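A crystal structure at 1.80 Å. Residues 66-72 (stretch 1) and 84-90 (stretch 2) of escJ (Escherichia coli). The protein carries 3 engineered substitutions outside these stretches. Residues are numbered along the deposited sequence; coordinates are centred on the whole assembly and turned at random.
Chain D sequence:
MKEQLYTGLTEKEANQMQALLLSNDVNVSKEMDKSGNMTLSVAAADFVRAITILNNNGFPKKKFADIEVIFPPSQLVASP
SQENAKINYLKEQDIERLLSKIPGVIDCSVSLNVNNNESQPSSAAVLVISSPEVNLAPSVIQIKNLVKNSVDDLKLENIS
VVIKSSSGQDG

Stretch 1, residues 66-72: DIEVIFP
Stretch 2 84-90: NAKINYL

Stretch 1 is a short helical turn, I67 to I70, between D66 at the N-cap and F71, the first residue to leave helical phi/psi (-129/76). Stretch 2 is helical throughout (phi -56 to -71, psi -34 to -44) and belongs to a helix that extends beyond it at both ends. The CA atoms of I67 and K86 lie 7.5 Å apart, the nearest CA approach, and the contact buries 323 Å² summed over both sides.

The turn is defined by its backbone bonds: D66 O accepts from V69 N (3.0 Å) and I70 N (3.1 Å), and I67 O from F71 N (2.9 Å). D66, with chi1 t, caps it by accepting from E68 N at OD2 (3.0 Å, N-H...acceptor angle 158°); a short carboxylate suits this position because it folds back to an otherwise unpaired amide. In stretch 2, i to i+4 bonds run from N88 N to N84 O (2.9 Å), Y89 N to A85 O (3.0 Å) and L90 N to K86 O (3.0 Å).

Apolar packing centres on I67, buried and pointing toward stretch 2. With chi1 and chi2 both t, I67 CD1 lies 3.5 Å from A85 O, 4.3 Å from A85 CB and 4.0 Å from K86 CG, while its CG2 sits over a face of the Y89 ring. I67 CG2 is 3.7 Å from the Y89 ring centroid and 10° off the ring normal, the geometry of a CH-pi contact; the ring is set by chi1 t and chi2 74°. The branched isoleucine thus reaches the helix backbone and the aromatic ring at once. A85 also points toward stretch 1, and its small CB lies obliquely to the F71 ring, 4.5 Å from F71 CE1. F71 is buried, with chi1 m and chi2 126°.

The direct polar link is made by K86. Its CA-to-CB bond points sideways, but chi1 m followed by chi2 to chi4 all t extends the chain so that K86 NZ donates to F71 O at 2.8 Å. The aliphatic portion packs on the way, K86 CE lying 3.8 Å from F71 CB. E68, with chi1 and chi2 both m, adds a long salt bridge, E68 OE1 to K86 NZ at 3.6 Å. Lysine therefore combines apolar methylenes with a charged end that serves both a carbonyl and a carboxylate.

One water completes the contact, donating to D66 OD2 at 3.0 Å and hydrogen-bonding Y89 OH at 3.0 Å. The capping carboxylate oxygen is thereby tied to stretch 2 as well.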

# COMPACT_ATOMS: atom_id res chain seq x y z
N ASP D 66 -18.16 -8.52 -3.71
CA ASP D 66 -19.46 -9.10 -3.97
C ASP D 66 -19.28 -10.04 -5.16
O ASP D 66 -18.76 -9.65 -6.19
CB ASP D 66 -20.44 -7.96 -4.30
CG ASP D 66 -21.86 -8.44 -4.57
OD1 ASP D 66 -22.73 -7.55 -4.71
OD2 ASP D 66 -22.20 -9.63 -4.67
N ILE D 67 -19.70 -11.29 -5.01
CA ILE D 67 -19.59 -12.26 -6.10
C ILE D 67 -20.30 -11.79 -7.37
O ILE D 67 -19.86 -12.08 -8.47
CB ILE D 67 -20.12 -13.65 -5.66
CG1 ILE D 67 -19.84 -14.71 -6.71
CG2 ILE D 67 -21.61 -13.59 -5.29
CD1 ILE D 67 -20.04 -16.13 -6.18
N GLU D 68 -21.40 -11.05 -7.21
CA GLU D 68 -22.17 -10.57 -8.36
C GLU D 68 -21.49 -9.41 -9.09
O GLU D 68 -21.87 -9.07 -10.22
CB GLU D 68 -23.58 -10.17 -7.92
CG GLU D 68 -24.44 -11.35 -7.49
CD GLU D 68 -24.69 -12.33 -8.62
OE1 GLU D 68 -24.15 -13.46 -8.58
OE2 GLU D 68 -25.42 -11.96 -9.56
N VAL D 69 -20.50 -8.79 -8.45
CA VAL D 69 -19.66 -7.79 -9.10
C VAL D 69 -18.45 -8.43 -9.78
O VAL D 69 -18.16 -8.11 -10.93
CB VAL D 69 -19.18 -6.72 -8.09
CG1 VAL D 69 -18.21 -5.73 -8.74
CG2 VAL D 69 -20.38 -5.99 -7.50
N ILE D 70 -17.76 -9.33 -9.08
CA ILE D 70 -16.63 -10.08 -9.65
C ILE D 70 -17.06 -10.91 -10.87
O ILE D 70 -16.32 -11.00 -11.85
CB ILE D 70 -15.96 -10.99 -8.57
CG1 ILE D 70 -15.44 -10.16 -7.39
CG2 ILE D 70 -14.82 -11.81 -9.18
CD1 ILE D 70 -14.68 -8.89 -7.78
N PHE D 71 -18.25 -11.51 -10.80
CA PHE D 71 -18.80 -12.35 -11.87
C PHE D 71 -20.23 -11.88 -12.21
O PHE D 71 -21.20 -12.52 -11.81
CB PHE D 71 -18.85 -13.81 -11.43
CG PHE D 71 -17.51 -14.43 -11.13
CD1 PHE D 71 -17.28 -15.05 -9.91
CD2 PHE D 71 -16.49 -14.42 -12.08
CE1 PHE D 71 -16.06 -15.64 -9.63
CE2 PHE D 71 -15.27 -15.00 -11.80
CZ PHE D 71 -15.04 -15.60 -10.58
N PRO D 72 -20.36 -10.77 -12.94
CA PRO D 72 -21.68 -10.18 -13.22
C PRO D 72 -22.47 -10.86 -14.35
O PRO D 72 -22.17 -12.01 -14.67
CB PRO D 72 -21.35 -8.73 -13.61
CG PRO D 72 -19.94 -8.75 -14.07
CD PRO D 72 -19.27 -10.00 -13.55
N ASN D 84 -20.01 -22.79 -10.61
CA ASN D 84 -19.80 -23.53 -9.39
C ASN D 84 -19.56 -22.59 -8.20
O ASN D 84 -19.95 -22.91 -7.09
CB ASN D 84 -18.63 -24.49 -9.53
CG ASN D 84 -18.95 -25.68 -10.45
OD1 ASN D 84 -18.10 -26.58 -10.63
ND2 ASN D 84 -20.14 -25.68 -11.05
N ALA D 85 -18.91 -21.45 -8.44
CA ALA D 85 -18.70 -20.47 -7.35
C ALA D 85 -20.03 -19.88 -6.92
O ALA D 85 -20.25 -19.62 -5.74
CB ALA D 85 -17.76 -19.35 -7.79
N LYS D 86 -20.93 -19.68 -7.89
CA LYS D 86 -22.26 -19.14 -7.61
C LYS D 86 -23.12 -20.17 -6.88
O LYS D 86 -23.85 -19.83 -5.96
CB LYS D 86 -22.93 -18.61 -8.88
CG LYS D 86 -22.40 -17.23 -9.27
CD LYS D 86 -23.04 -16.65 -10.50
CE LYS D 86 -22.32 -15.38 -10.92
NZ LYS D 86 -23.09 -14.54 -11.88
N ILE D 87 -23.02 -21.44 -7.29
CA ILE D 87 -23.71 -22.53 -6.60
C ILE D 87 -23.21 -22.67 -5.15
O ILE D 87 -24.00 -22.88 -4.23
CB ILE D 87 -23.52 -23.87 -7.38
CG1 ILE D 87 -24.31 -23.85 -8.70
CG2 ILE D 87 -23.89 -25.07 -6.52
CD1 ILE D 87 -25.82 -23.90 -8.55
N ASN D 88 -21.90 -22.57 -4.95
CA ASN D 88 -21.31 -22.65 -3.62
C ASN D 88 -21.79 -21.51 -2.74
O ASN D 88 -22.08 -21.71 -1.57
CB ASN D 88 -19.77 -22.56 -3.72
CG ASN D 88 -19.08 -22.91 -2.44
OD1 ASN D 88 -19.16 -24.05 -1.97
ND2 ASN D 88 -18.34 -21.92 -1.85
N TYR D 89 -21.86 -20.32 -3.32
CA TYR D 89 -22.28 -19.12 -2.60
C TYR D 89 -23.74 -19.24 -2.19
O TYR D 89 -24.10 -18.94 -1.04
CB TYR D 89 -22.07 -17.90 -3.49
CG TYR D 89 -22.70 -16.62 -3.00
CD1 TYR D 89 -22.15 -15.92 -1.92
CD2 TYR D 89 -23.83 -16.10 -3.62
CE1 TYR D 89 -22.73 -14.74 -1.47
CE2 TYR D 89 -24.40 -14.92 -3.19
CZ TYR D 89 -23.84 -14.25 -2.11
OH TYR D 89 -24.41 -13.07 -1.68
N LEU D 90 -24.58 -19.70 -3.10
CA LEU D 90 -25.97 -19.99 -2.75
C LEU D 90 -26.10 -20.96 -1.58
O LEU D 90 -26.93 -20.74 -0.70
CB LEU D 90 -26.75 -20.52 -3.95
CG LEU D 90 -28.23 -20.82 -3.73
CD1 LEU D 90 -28.99 -19.55 -3.47
CD2 LEU D 90 -28.82 -21.58 -4.93
O HOH W 1 -24.74 -11.01 -3.87